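Local coordinates for protein putative chitobiase (Bacteroides thetaiotaomicron, PDB 3HNM) that is of unknown function but, as a putative chitobiase fragment with an F5/8 type C domain, probably serves in carbohydrate recognition, at residues V6-D11 and L77-F82; G50-C55 and A89-A94; C55-K60 and G152-L157; F69-E74 and R137-V142. One frame throughout, in Å; residues are numbered along the deposited sequence.

Interaction 1 (V6-D11 and L77-F82)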
loop_
_atom_site.group_PDB
_atom_site.type_symbol
_atom_site.label_atom_id
_atom_site.label_comp_id
_atom_site.label_asym_id
_atom_site.label_seq_id
_atom_site.Cartn_x
_atom_site.Cartn_y
_atom_site.Cartn_z
ATOM N N VAL A 6 22.716 4.661 -0.078
ATOM C CA VAL A 6 23.260 4.710 1.295
ATOM C C VAL A 6 22.246 5.321 2.260
ATOM O O VAL A 6 21.166 5.746 1.845
ATOM C CB VAL A 6 24.598 5.553 1.414
ATOM C CG1 VAL A 6 25.654 5.004 0.467
ATOM C CG2 VAL A 6 24.336 7.037 1.160
ATOM N N LYS A 7 22.613 5.371 3.541
ATOM C CA LYS A 7 21.739 5.911 4.586
ATOM C C LYS A 7 21.395 7.402 4.408
ATOM O O LYS A 7 22.068 8.287 4.943
ATOM C CB LYS A 7 22.361 5.676 5.966
ATOM C CG LYS A 7 23.626 6.494 6.235
ATOM C CD LYS A 7 23.357 7.682 7.177
ATOM C CE LYS A 7 22.927 7.197 8.579
ATOM N NZ LYS A 7 22.708 8.279 9.599
ATOM N N PHE A 8 20.324 7.655 3.651
ATOM C CA PHE A 8 19.815 8.998 3.372
ATOM C C PHE A 8 18.790 9.393 4.455
ATOM O O PHE A 8 18.904 10.461 5.068
ATOM C CB PHE A 8 19.156 9.031 1.983
ATOM C CG PHE A 8 18.781 10.413 1.516
ATOM C CD1 PHE A 8 17.813 10.594 0.524
ATOM C CD2 PHE A 8 19.403 11.537 2.057
ATOM C CE1 PHE A 8 17.466 11.882 0.086
ATOM C CE2 PHE A 8 19.070 12.827 1.630
ATOM C CZ PHE A 8 18.102 13.003 0.641
ATOM N N GLN A 9 17.800 8.530 4.686
ATOM C CA GLN A 9 16.758 8.761 5.697
ATOM C C GLN A 9 15.963 10.075 5.603
ATOM O O GLN A 9 15.765 10.752 6.612
ATOM C CB GLN A 9 17.352 8.669 7.107
ATOM C CG GLN A 9 17.409 7.271 7.713
ATOM C CD GLN A 9 18.706 6.523 7.390
ATOM O OE1 GLN A 9 18.949 6.141 6.238
ATOM N NE2 GLN A 9 19.549 6.318 8.414
ATOM N N PRO A 10 15.502 10.460 4.399
ATOM C CA PRO A 10 14.739 11.711 4.321
ATOM C C PRO A 10 13.357 11.448 4.908
ATOM O O PRO A 10 13.165 10.497 5.679
ATOM C CB PRO A 10 14.705 12.005 2.823
ATOM C CG PRO A 10 14.613 10.635 2.231
ATOM C CD PRO A 10 15.569 9.796 3.083
ATOM N N ASP A 11 12.386 12.268 4.535
ATOM C CA ASP A 11 11.046 12.077 5.066
ATOM C C ASP A 11 10.009 11.830 3.975
ATOM O O ASP A 11 9.949 12.556 2.992
ATOM C CB ASP A 11 10.646 13.293 5.901
ATOM C CG ASP A 11 9.504 12.996 6.840
ATOM O OD1 ASP A 11 9.705 12.186 7.783
ATOM O OD2 ASP A 11 8.404 13.568 6.624
ATOM N N LEU A 77 10.534 8.984 -7.193
ATOM C CA LEU A 77 10.643 8.020 -6.091
ATOM C C LEU A 77 12.022 7.417 -5.842
ATOM O O LEU A 77 12.655 6.894 -6.755
ATOM C CB LEU A 77 9.646 6.863 -6.275
ATOM C CG LEU A 77 8.148 7.126 -6.436
ATOM C CD1 LEU A 77 7.679 8.171 -5.430
ATOM C CD2 LEU A 77 7.891 7.602 -7.843
ATOM N N PHE A 78 12.474 7.483 -4.593
ATOM C CA PHE A 78 13.764 6.909 -4.217
ATOM C C PHE A 78 13.478 5.593 -3.518
ATOM O O PHE A 78 14.156 4.597 -3.748
ATOM C CB PHE A 78 14.532 7.808 -3.239
ATOM C CG PHE A 78 14.671 9.220 -3.688
ATOM C CD1 PHE A 78 15.029 9.516 -5.002
ATOM C CD2 PHE A 78 14.450 10.261 -2.792
ATOM C CE1 PHE A 78 15.163 10.841 -5.431
ATOM C CE2 PHE A 78 14.575 11.589 -3.194
ATOM C CZ PHE A 78 14.934 11.885 -4.522
ATOM N N ARG A 79 12.474 5.606 -2.643
ATOM C CA ARG A 79 12.077 4.409 -1.909
ATOM C C ARG A 79 10.567 4.284 -1.864
ATOM O O ARG A 79 9.845 5.193 -2.271
ATOM C CB ARG A 79 12.614 4.425 -0.473
ATOM C CG ARG A 79 14.124 4.339 -0.358
ATOM C CD ARG A 79 14.538 3.906 1.042
ATOM N NE ARG A 79 15.768 4.560 1.485
ATOM C CZ ARG A 79 15.853 5.852 1.792
ATOM N NH1 ARG A 79 14.779 6.631 1.706
ATOM N NH2 ARG A 79 17.014 6.362 2.181
ATOM N N PHE A 80 10.112 3.137 -1.363
ATOM C CA PHE A 80 8.694 2.820 -1.220
ATOM C C PHE A 80 8.576 1.710 -0.186
ATOM O O PHE A 80 9.456 0.860 -0.069
ATOM C CB PHE A 80 8.115 2.352 -2.562
ATOM C CG PHE A 80 6.694 1.856 -2.479
ATOM C CD1 PHE A 80 6.415 0.576 -2.006
ATOM C CD2 PHE A 80 5.636 2.681 -2.839
ATOM C CE1 PHE A 80 5.109 0.131 -1.887
ATOM C CE2 PHE A 80 4.323 2.241 -2.722
ATOM C CZ PHE A 80 4.061 0.965 -2.244
ATOM N N GLY A 81 7.491 1.717 0.573
ATOM C CA GLY A 81 7.313 0.682 1.571
ATOM C C GLY A 81 5.930 0.742 2.169
ATOM O O GLY A 81 5.128 1.594 1.803
ATOM N N PHE A 82 5.641 -0.160 3.091
ATOM C CA PHE A 82 4.334 -0.174 3.736
ATOM C C PHE A 82 4.501 -0.603 5.185
ATOM O O PHE A 82 5.610 -0.910 5.623
ATOM C CB PHE A 82 3.387 -1.127 2.986
ATOM C CG PHE A 82 3.940 -2.521 2.803
ATOM C CD1 PHE A 82 3.824 -3.473 3.815
ATOM C CD2 PHE A 82 4.586 -2.878 1.617
ATOM C CE1 PHE A 82 4.342 -4.756 3.650
ATOM C CE2 PHE A 82 5.110 -4.161 1.442
ATOM C CZ PHE A 82 4.987 -5.102 2.460
#

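Interaction 2 (G50-C55 and A89-A94)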
loop_
_atom_site.group_PDB
_atom_site.type_symbol
_atom_site.label_atom_id
_atom_site.label_comp_id
_atom_site.label_asym_id
_atom_site.label_seq_id
_atom_site.Cartn_x
_atom_site.Cartn_y
_atom_site.Cartn_z
ATOM N N GLY A 50 -2.383 3.267 12.521
ATOM C CA GLY A 50 -3.411 3.030 13.529
ATOM C C GLY A 50 -4.731 2.617 12.890
ATOM O O GLY A 50 -5.513 1.859 13.471
ATOM N N THR A 51 -4.974 3.148 11.694
ATOM C CA THR A 51 -6.163 2.851 10.910
ATOM C C THR A 51 -5.690 1.814 9.905
ATOM O O THR A 51 -4.531 1.857 9.470
ATOM C CB THR A 51 -6.623 4.057 10.119
ATOM O OG1 THR A 51 -5.577 4.444 9.221
ATOM C CG2 THR A 51 -6.943 5.212 11.042
ATOM N N GLN A 52 -6.576 0.901 9.508
ATOM C CA GLN A 52 -6.192 -0.159 8.570
ATOM C C GLN A 52 -7.085 -0.263 7.347
ATOM O O GLN A 52 -7.999 0.530 7.153
ATOM C CB GLN A 52 -6.210 -1.515 9.282
ATOM C CG GLN A 52 -7.619 -2.038 9.465
ATOM C CD GLN A 52 -7.691 -3.263 10.325
ATOM O OE1 GLN A 52 -8.733 -3.900 10.426
ATOM N NE2 GLN A 52 -6.586 -3.601 10.960
ATOM N N TRP A 53 -6.781 -1.261 6.523
ATOM C CA TRP A 53 -7.532 -1.585 5.312
ATOM C C TRP A 53 -7.839 -3.076 5.408
ATOM O O TRP A 53 -6.973 -3.866 5.786
ATOM C CB TRP A 53 -6.702 -1.332 4.051
ATOM C CG TRP A 53 -7.201 -2.104 2.856
ATOM C CD1 TRP A 53 -8.215 -1.751 1.998
ATOM C CD2 TRP A 53 -6.755 -3.396 2.434
ATOM N NE1 TRP A 53 -8.427 -2.747 1.073
ATOM C CE2 TRP A 53 -7.547 -3.770 1.317
ATOM C CE3 TRP A 53 -5.764 -4.281 2.895
ATOM C CZ2 TRP A 53 -7.373 -5.001 0.650
ATOM C CZ3 TRP A 53 -5.594 -5.500 2.234
ATOM C CH2 TRP A 53 -6.397 -5.847 1.123
ATOM N N LEU A 54 -9.062 -3.462 5.062
ATOM C CA LEU A 54 -9.436 -4.862 5.128
ATOM C C LEU A 54 -9.874 -5.370 3.755
ATOM O O LEU A 54 -10.581 -4.681 3.020
ATOM C CB LEU A 54 -10.555 -5.057 6.150
ATOM C CG LEU A 54 -10.657 -6.467 6.718
ATOM C CD1 LEU A 54 -9.353 -6.791 7.445
ATOM C CD2 LEU A 54 -11.851 -6.577 7.670
ATOM N N CYS A 55 -9.416 -6.566 3.405
ATOM C CA CYS A 55 -9.759 -7.190 2.130
ATOM C C CYS A 55 -11.246 -7.563 2.157
ATOM O O CYS A 55 -11.911 -7.341 3.162
ATOM C CB CYS A 55 -8.943 -8.456 1.958
ATOM S SG CYS A 55 -9.206 -9.577 3.314
ATOM N N ALA A 89 -5.761 -1.244 15.642
ATOM C CA ALA A 89 -6.276 -1.787 14.390
ATOM C C ALA A 89 -6.994 -3.080 14.722
ATOM O O ALA A 89 -6.457 -3.940 15.422
ATOM C CB ALA A 89 -5.139 -2.047 13.422
ATOM N N ALA A 90 -8.212 -3.223 14.221
ATOM C CA ALA A 90 -8.995 -4.419 14.514
ATOM C C ALA A 90 -8.466 -5.714 13.890
ATOM O O ALA A 90 -8.969 -6.795 14.189
ATOM C CB ALA A 90 -10.448 -4.195 14.099
ATOM N N HIS A 91 -7.456 -5.616 13.032
ATOM C CA HIS A 91 -6.931 -6.808 12.384
ATOM C C HIS A 91 -5.415 -6.841 12.204
ATOM O O HIS A 91 -4.927 -6.824 11.072
ATOM C CB HIS A 91 -7.574 -6.991 11.007
ATOM C CG HIS A 91 -9.048 -7.259 11.041
ATOM N ND1 HIS A 91 -9.983 -6.262 11.207
ATOM C CD2 HIS A 91 -9.748 -8.403 10.857
ATOM C CE1 HIS A 91 -11.195 -6.778 11.117
ATOM N NE2 HIS A 91 -11.080 -8.075 10.902
ATOM N N VAL A 92 -4.671 -6.894 13.306
ATOM C CA VAL A 92 -3.215 -6.947 13.215
ATOM C C VAL A 92 -2.795 -8.361 12.812
ATOM O O VAL A 92 -1.736 -8.554 12.208
ATOM C CB VAL A 92 -2.533 -6.568 14.553
ATOM C CG1 VAL A 92 -2.801 -5.116 14.877
ATOM C CG2 VAL A 92 -3.038 -7.456 15.666
ATOM N N TRP A 93 -3.629 -9.347 13.136
ATOM C CA TRP A 93 -3.324 -10.731 12.778
ATOM C C TRP A 93 -3.567 -10.935 11.275
ATOM O O TRP A 93 -3.082 -11.902 10.677
ATOM C CB TRP A 93 -4.180 -11.736 13.597
ATOM C CG TRP A 93 -5.673 -11.616 13.378
ATOM C CD1 TRP A 93 -6.523 -10.789 14.040
ATOM C CD2 TRP A 93 -6.445 -12.209 12.317
ATOM N NE1 TRP A 93 -7.771 -10.807 13.452
ATOM C CE2 TRP A 93 -7.748 -11.670 12.391
ATOM C CE3 TRP A 93 -6.156 -13.130 11.306
ATOM C CZ2 TRP A 93 -8.755 -12.018 11.502
ATOM C CZ3 TRP A 93 -7.162 -13.475 10.416
ATOM C CH2 TRP A 93 -8.444 -12.919 10.521
ATOM N N ALA A 94 -4.295 -10.006 10.660
ATOM C CA ALA A 94 -4.614 -10.100 9.239
ATOM C C ALA A 94 -3.507 -9.612 8.305
ATOM O O ALA A 94 -3.499 -9.968 7.131
ATOM C CB ALA A 94 -5.902 -9.349 8.956
#

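Interaction 3 (C55-K60 and G152-L157)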
loop_
_atom_site.group_PDB
_atom_site.type_symbol
_atom_site.label_atom_id
_atom_site.label_comp_id
_atom_site.label_asym_id
_atom_site.label_seq_id
_atom_site.Cartn_x
_atom_site.Cartn_y
_atom_site.Cartn_z
ATOM N N CYS A 55 -9.416 -6.566 3.405
ATOM C CA CYS A 55 -9.759 -7.190 2.130
ATOM C C CYS A 55 -11.246 -7.563 2.157
ATOM O O CYS A 55 -11.911 -7.341 3.162
ATOM C CB CYS A 55 -8.943 -8.456 1.958
ATOM S SG CYS A 55 -9.206 -9.577 3.314
ATOM N N ARG A 56 -11.765 -8.127 1.069
ATOM C CA ARG A 56 -13.165 -8.529 1.043
ATOM C C ARG A 56 -13.264 -9.674 2.038
ATOM O O ARG A 56 -12.488 -10.629 1.974
ATOM C CB ARG A 56 -13.574 -9.012 -0.337
ATOM C CG ARG A 56 -14.924 -8.510 -0.728
ATOM C CD ARG A 56 -15.515 -9.327 -1.835
ATOM N NE ARG A 56 -16.945 -9.079 -1.930
ATOM C CZ ARG A 56 -17.795 -9.857 -2.582
ATOM N NH1 ARG A 56 -17.354 -10.941 -3.205
ATOM N NH2 ARG A 56 -19.083 -9.553 -2.607
ATOM N N TRP A 57 -14.220 -9.590 2.952
ATOM C CA TRP A 57 -14.328 -10.604 3.974
ATOM C C TRP A 57 -15.458 -11.598 3.818
ATOM O O TRP A 57 -15.339 -12.756 4.239
ATOM C CB TRP A 57 -14.400 -9.917 5.339
ATOM C CG TRP A 57 -13.851 -10.737 6.464
ATOM C CD1 TRP A 57 -14.510 -11.682 7.178
ATOM C CD2 TRP A 57 -12.513 -10.700 6.982
ATOM N NE1 TRP A 57 -13.672 -12.242 8.113
ATOM C CE2 TRP A 57 -12.439 -11.659 8.015
ATOM C CE3 TRP A 57 -11.372 -9.950 6.669
ATOM C CZ2 TRP A 57 -11.266 -11.891 8.747
ATOM C CZ3 TRP A 57 -10.202 -10.183 7.397
ATOM C CH2 TRP A 57 -10.163 -11.148 8.425
ATOM N N ASP A 58 -16.551 -11.163 3.206
ATOM C CA ASP A 58 -17.705 -12.047 3.035
ATOM C C ASP A 58 -17.401 -13.118 1.997
ATOM O O ASP A 58 -18.007 -14.191 1.994
ATOM C CB ASP A 58 -18.945 -11.245 2.612
ATOM C CG ASP A 58 -19.344 -10.174 3.636
ATOM O OD1 ASP A 58 -19.029 -10.323 4.844
ATOM O OD2 ASP A 58 -19.998 -9.187 3.227
ATOM N N VAL A 59 -16.453 -12.824 1.117
ATOM C CA VAL A 59 -16.074 -13.774 0.083
ATOM C C VAL A 59 -14.577 -13.680 -0.096
ATOM O O VAL A 59 -14.080 -12.674 -0.602
ATOM C CB VAL A 59 -16.732 -13.434 -1.260
ATOM C CG1 VAL A 59 -16.435 -14.518 -2.262
ATOM C CG2 VAL A 59 -18.221 -13.259 -1.080
ATOM N N LYS A 60 -13.850 -14.714 0.309
ATOM C CA LYS A 60 -12.402 -14.672 0.163
ATOM C C LYS A 60 -12.021 -14.617 -1.314
ATOM O O LYS A 60 -12.169 -15.603 -2.023
ATOM C CB LYS A 60 -11.773 -15.905 0.814
ATOM C CG LYS A 60 -12.108 -16.109 2.292
ATOM C CD LYS A 60 -11.426 -17.380 2.784
ATOM C CE LYS A 60 -11.818 -17.778 4.190
ATOM N NZ LYS A 60 -11.619 -19.254 4.397
ATOM N N GLY A 152 -7.718 -19.198 7.070
ATOM C CA GLY A 152 -7.361 -19.144 5.673
ATOM C C GLY A 152 -6.844 -17.789 5.236
ATOM O O GLY A 152 -6.466 -16.959 6.063
ATOM N N LEU A 153 -6.850 -17.575 3.921
ATOM C CA LEU A 153 -6.391 -16.338 3.294
ATOM C C LEU A 153 -7.141 -15.077 3.729
ATOM O O LEU A 153 -8.207 -14.754 3.197
ATOM C CB LEU A 153 -6.485 -16.466 1.767
ATOM C CG LEU A 153 -6.159 -15.267 0.877
ATOM C CD1 LEU A 153 -4.721 -15.353 0.461
ATOM C CD2 LEU A 153 -7.060 -15.263 -0.347
ATOM N N ARG A 154 -6.582 -14.363 4.698
ATOM C CA ARG A 154 -7.162 -13.103 5.184
ATOM C C ARG A 154 -6.035 -12.099 5.055
ATOM O O ARG A 154 -4.870 -12.477 5.077
ATOM C CB ARG A 154 -7.564 -13.220 6.657
ATOM C CG ARG A 154 -8.732 -14.127 6.919
ATOM C CD ARG A 154 -9.955 -13.605 6.219
ATOM N NE ARG A 154 -11.148 -14.390 6.527
ATOM C CZ ARG A 154 -12.318 -14.194 5.936
ATOM N NH1 ARG A 154 -12.439 -13.246 5.014
ATOM N NH2 ARG A 154 -13.363 -14.937 6.252
ATOM N N VAL A 155 -6.356 -10.828 4.898
ATOM C CA VAL A 155 -5.278 -9.861 4.797
ATOM C C VAL A 155 -5.731 -8.426 5.037
ATOM O O VAL A 155 -6.768 -7.990 4.526
ATOM C CB VAL A 155 -4.490 -10.031 3.427
ATOM C CG1 VAL A 155 -5.413 -10.570 2.360
ATOM C CG2 VAL A 155 -3.874 -8.717 2.973
ATOM N N SER A 156 -4.976 -7.729 5.886
ATOM C CA SER A 156 -5.248 -6.336 6.194
ATOM C C SER A 156 -3.930 -5.576 6.118
ATOM O O SER A 156 -2.873 -6.117 6.445
ATOM C CB SER A 156 -5.894 -6.180 7.572
ATOM O OG SER A 156 -5.080 -6.694 8.598
ATOM N N LEU A 157 -4.002 -4.327 5.660
ATOM C CA LEU A 157 -2.827 -3.475 5.495
ATOM C C LEU A 157 -2.889 -2.218 6.348
ATOM O O LEU A 157 -3.929 -1.564 6.430
ATOM C CB LEU A 157 -2.695 -3.058 4.034
ATOM C CG LEU A 157 -1.310 -2.535 3.690
ATOM C CD1 LEU A 157 -0.302 -3.670 3.887
ATOM C CD2 LEU A 157 -1.280 -2.038 2.259
#

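Interaction 4 (F69-E74 and R137-V142)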
loop_
_atom_site.group_PDB
_atom_site.type_symbol
_atom_site.label_atom_id
_atom_site.label_comp_id
_atom_site.label_asym_id
_atom_site.label_seq_id
_atom_site.Cartn_x
_atom_site.Cartn_y
_atom_site.Cartn_z
ATOM N N PHE A 69 -2.340 4.453 -6.275
ATOM C CA PHE A 69 -2.337 5.721 -5.558
ATOM C C PHE A 69 -2.036 6.902 -6.449
ATOM O O PHE A 69 -1.113 6.853 -7.247
ATOM C CB PHE A 69 -1.297 5.656 -4.460
ATOM C CG PHE A 69 -1.441 4.460 -3.588
ATOM C CD1 PHE A 69 -2.493 4.370 -2.687
ATOM C CD2 PHE A 69 -0.533 3.412 -3.668
ATOM C CE1 PHE A 69 -2.632 3.256 -1.876
ATOM C CE2 PHE A 69 -0.666 2.289 -2.857
ATOM C CZ PHE A 69 -1.716 2.211 -1.961
ATOM N N ASP A 70 -2.809 7.972 -6.314
ATOM C CA ASP A 70 -2.562 9.171 -7.112
ATOM C C ASP A 70 -1.936 10.251 -6.222
ATOM O O ASP A 70 -2.646 10.944 -5.500
ATOM C CB ASP A 70 -3.862 9.702 -7.719
ATOM C CG ASP A 70 -3.621 10.874 -8.641
ATOM O OD1 ASP A 70 -2.556 11.516 -8.478
ATOM O OD2 ASP A 70 -4.480 11.161 -9.513
HETATM N N MSE A 71 -0.616 10.411 -6.292
HETATM C CA MSE A 71 0.083 11.389 -5.458
HETATM C C MSE A 71 -0.239 12.844 -5.756
HETATM O O MSE A 71 0.265 13.740 -5.078
HETATM C CB MSE A 71 1.587 11.173 -5.554
HETATM C CG MSE A 71 2.061 9.914 -4.871
HETATM SE SE MSE A 71 3.942 9.529 -5.232
HETATM C CE MSE A 71 4.754 10.698 -3.896
ATOM N N GLY A 72 -1.073 13.071 -6.767
ATOM C CA GLY A 72 -1.469 14.423 -7.124
ATOM C C GLY A 72 -0.554 15.083 -8.135
ATOM O O GLY A 72 -0.984 15.477 -9.224
ATOM N N LYS A 73 0.717 15.207 -7.776
ATOM C CA LYS A 73 1.691 15.826 -8.654
ATOM C C LYS A 73 2.778 14.815 -9.030
ATOM O O LYS A 73 2.650 13.637 -8.716
ATOM C CB LYS A 73 2.293 17.055 -7.967
ATOM C CG LYS A 73 2.137 17.080 -6.455
ATOM C CD LYS A 73 2.698 18.386 -5.903
ATOM C CE LYS A 73 2.186 18.716 -4.497
ATOM N NZ LYS A 73 0.701 18.924 -4.441
ATOM N N GLU A 74 3.833 15.266 -9.712
ATOM C CA GLU A 74 4.919 14.381 -10.127
ATOM C C GLU A 74 6.040 14.350 -9.107
ATOM O O GLU A 74 6.299 15.338 -8.435
ATOM C CB GLU A 74 5.476 14.845 -11.459
ATOM C CG GLU A 74 4.395 15.102 -12.471
ATOM C CD GLU A 74 4.459 14.139 -13.632
ATOM O OE1 GLU A 74 5.478 14.181 -14.360
ATOM O OE2 GLU A 74 3.504 13.341 -13.814
ATOM N N ARG A 137 3.861 9.814 -10.948
ATOM C CA ARG A 137 2.702 10.548 -10.449
ATOM C C ARG A 137 1.814 9.529 -9.750
ATOM O O ARG A 137 1.292 9.779 -8.663
ATOM C CB ARG A 137 1.924 11.165 -11.610
ATOM C CG ARG A 137 0.463 11.462 -11.304
ATOM C CD ARG A 137 0.297 12.736 -10.509
ATOM N NE ARG A 137 -1.107 13.051 -10.240
ATOM C CZ ARG A 137 -2.030 13.286 -11.172
ATOM N NH1 ARG A 137 -1.716 13.241 -12.462
ATOM N NH2 ARG A 137 -3.271 13.577 -10.810
ATOM N N TYR A 138 1.651 8.376 -10.394
ATOM C CA TYR A 138 0.824 7.287 -9.871
ATOM C C TYR A 138 1.658 6.087 -9.429
ATOM O O TYR A 138 2.671 5.778 -10.037
ATOM C CB TYR A 138 -0.146 6.835 -10.948
ATOM C CG TYR A 138 -0.933 7.970 -11.528
ATOM C CD1 TYR A 138 -2.107 8.406 -10.925
ATOM C CD2 TYR A 138 -0.515 8.600 -12.692
ATOM C CE1 TYR A 138 -2.851 9.438 -11.473
ATOM C CE2 TYR A 138 -1.250 9.633 -13.246
ATOM C CZ TYR A 138 -2.414 10.046 -12.640
ATOM O OH TYR A 138 -3.148 11.050 -13.217
ATOM N N ILE A 139 1.224 5.414 -8.375
ATOM C CA ILE A 139 1.926 4.248 -7.878
ATOM C C ILE A 139 0.966 3.079 -7.918
ATOM O O ILE A 139 -0.249 3.261 -7.804
ATOM C CB ILE A 139 2.377 4.428 -6.432
ATOM C CG1 ILE A 139 3.488 5.478 -6.366
ATOM C CG2 ILE A 139 2.813 3.077 -5.855
ATOM C CD1 ILE A 139 3.921 5.865 -4.942
ATOM N N ARG A 140 1.499 1.877 -8.083
ATOM C CA ARG A 140 0.648 0.710 -8.127
ATOM C C ARG A 140 1.244 -0.366 -7.247
ATOM O O ARG A 140 2.269 -0.947 -7.575
ATOM C CB ARG A 140 0.500 0.226 -9.562
ATOM C CG ARG A 140 -0.440 -0.931 -9.680
ATOM C CD ARG A 140 -1.325 -0.762 -10.869
ATOM N NE ARG A 140 -0.736 -1.324 -12.069
ATOM C CZ ARG A 140 -1.187 -1.090 -13.294
ATOM N NH1 ARG A 140 -2.236 -0.300 -13.496
ATOM N NH2 ARG A 140 -0.587 -1.651 -14.327
ATOM N N PHE A 141 0.606 -0.606 -6.110
ATOM C CA PHE A 141 1.073 -1.602 -5.163
ATOM C C PHE A 141 0.309 -2.895 -5.467
ATOM O O PHE A 141 -0.860 -2.852 -5.853
ATOM C CB PHE A 141 0.821 -1.074 -3.751
ATOM C CG PHE A 141 1.362 -1.944 -2.682
ATOM C CD1 PHE A 141 2.695 -2.325 -2.685
ATOM C CD2 PHE A 141 0.523 -2.444 -1.703
ATOM C CE1 PHE A 141 3.184 -3.207 -1.722
ATOM C CE2 PHE A 141 0.990 -3.321 -0.739
ATOM C CZ PHE A 141 2.322 -3.706 -0.747
ATOM N N VAL A 142 0.969 -4.042 -5.328
ATOM C CA VAL A 142 0.321 -5.319 -5.637
ATOM C C VAL A 142 0.735 -6.436 -4.677
ATOM O O VAL A 142 1.919 -6.712 -4.531
ATOM C CB VAL A 142 0.643 -5.769 -7.105
ATOM C CG1 VAL A 142 0.035 -7.126 -7.380
ATOM C CG2 VAL A 142 0.114 -4.740 -8.112
#

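Interaction 1 (V6-D11 and L77-F82)
R79 sets CG beside its own backbone N (chi1 -66°), and a bend at chi3 (-144°) turns NE; the guanidinium lies against the loop at F8 to P10. F8 holds CG anti to its backbone N (chi1 -171°), on the course that takes its ring to F78. The guanidinium meets the loop rim first: P10 CD lies near its plane, 3.5 Å from R79 NH1, and F8 CB, also near the plane, is 3.4 Å from R79 NH2. No hydrogen bond joins the two segments, so the grip here is van der Waals contact. The strongest polar partner of R79 lies outside the contact: NE forms a salt bridge to D130, and the guanidinium has a cation-pi contact with W163. Strand 79-82 belongs to the four-stranded sheet of a beta sandwich, as expected for an F5/8 type C (discoidin) domain, and the N-terminal loop 6-11 is laid against its surface. Further out, F8 CE1 is 4.4 Å from F78 CE2, which approaches the F8 ring at its edge. P10 also touches W163 on the neighbouring strand 156-166.

Interaction 2 (G50-C55 and A89-A94)
A89 opens the contact by packing CB against the end of the Q52 side chain, with G50 O 3.9 Å from that same A89 CB. A90 only brushes the Q52 amide. H91 makes the main ring contact. L54 lies over one face of its imidazole, the two side chains crossing at about a right angle: L54 CD1 stands 3.7 Å from the ring centroid, 13° off the normal, a CH-pi contact, while L54 CD2 lies 3.5 Å from H91 CE1. The Q52 amide comes to the edge of the same ring, on the ND1 side, its plane turned 47° from the imidazole. Q52 reaches there with CG between its backbone N and carbonyl carbon (chi1 77°) and an extended chain beyond. W39 and W57 also meet the imidazole, and H91 O is held by S156 OG. A weak bond, A94 N to H91 O at 3.3 Å, closes the bend. Next to Q52, T51 belongs to the magnesium site with S43, D46, N48 and G158; the contact lies beside that site, at one end of an F5/8 type C beta sandwich.

Interaction 3 (C55-K60 and G152-L157)
R154 NH1 gives its N-H to W57 O over 3.0 Å, on a carbonyl lone pair and nearly straight at 162°. The same guanidinium lies flat on the W57 indole, the two planes only 4° apart and the group centres 3.3 Å from each other, a stacked cation-pi pair centred near the five-membered ring. A bend at chi2 (-62°) places R154 CD over the other half of the indole, where it makes a CH-pi contact 3.4 Å from the six-membered ring centroid. K60 CE lies over the opposite guanidinium face, toward its rim, 3.8 Å from R154 NH2. Deeper in, C55 N donates to V155 O at 3.2 Å, with a weak return bond from V155 N to C55 SG. That pairing carries on from the edge of the four-stranded sheet of the discoidin-type sandwich, where strand 53-54 runs beside strand 156-166. The salt bridge from R154 NE to D151 probably eases the nearness of the like-charged K60, whose NZ is 5.0 Å from R154 NH2, and H91 meets the W57 indole as well.

Interaction 4 (F69-E74 and R137-V142)
F69 and I139 form a hydrogen-bonded antiparallel pair, F69 N to I139 O at 2.9 Å and I139 N to F69 O at 3.0 Å, and the close packing lies on the face carrying these two side chains. There the F69 ring uses its edge: CD2 is 4.0 Å from I139 CG2, and CE2 is 3.8 Å from F141 CB, the two phenylalanines lying side by side and pointing the same way. Selenomethionine M71 follows, its SE 3.7 Å from I139 CD1. This is the hydrophobic interior of the sandwich, where V160, A162 and F80 of the other sheet press on the same residues. On the face of D70 and Y138, and around the turn at G72 and K73, the contact is polar and partly exposed, with K73 open to solvent. R137 and Y138 together face S105 in a classic beta bulge, and R137 O still takes M71 N at 3.1 Å. The E74 carboxylate lies beside R137 CB, its OE2 5.4 Å from R137 NH1 and not in contact with it. D70 sets CG anti to its backbone N (chi1 -175°), and its OD1 receives G72 N at 2.7 Å, an Asx turn. R137 NE makes a salt bridge to that same oxygen, although its angle of 119° makes the hydrogen bond weak. One carboxylate oxygen thus joins turn and bulge, and its two donors probably favour an ionised D70 at this corner of the sheet.

How the interactions relate
From the N terminus, interaction 1 lays loop 6-11 on strand 74-83, closing a loop that takes in the first segments of the other three. All of these find their partners beyond 77-82, so interaction 1 crosses each of them. Interactions 2 and 3 share C55 and cross, one ending at 89-94 and the other at 152-157; W53 N and L157 O probably hydrogen-bond between them. Interaction 4 crosses interaction 2 but falls wholly within the span of interaction 3. It joins neighbouring strands of the five-stranded sheet, while the other three reach the four-stranded one, which E74 also enters; F80 and F82 against F141 pack the sheets together, and L157 touches both F82 and F141.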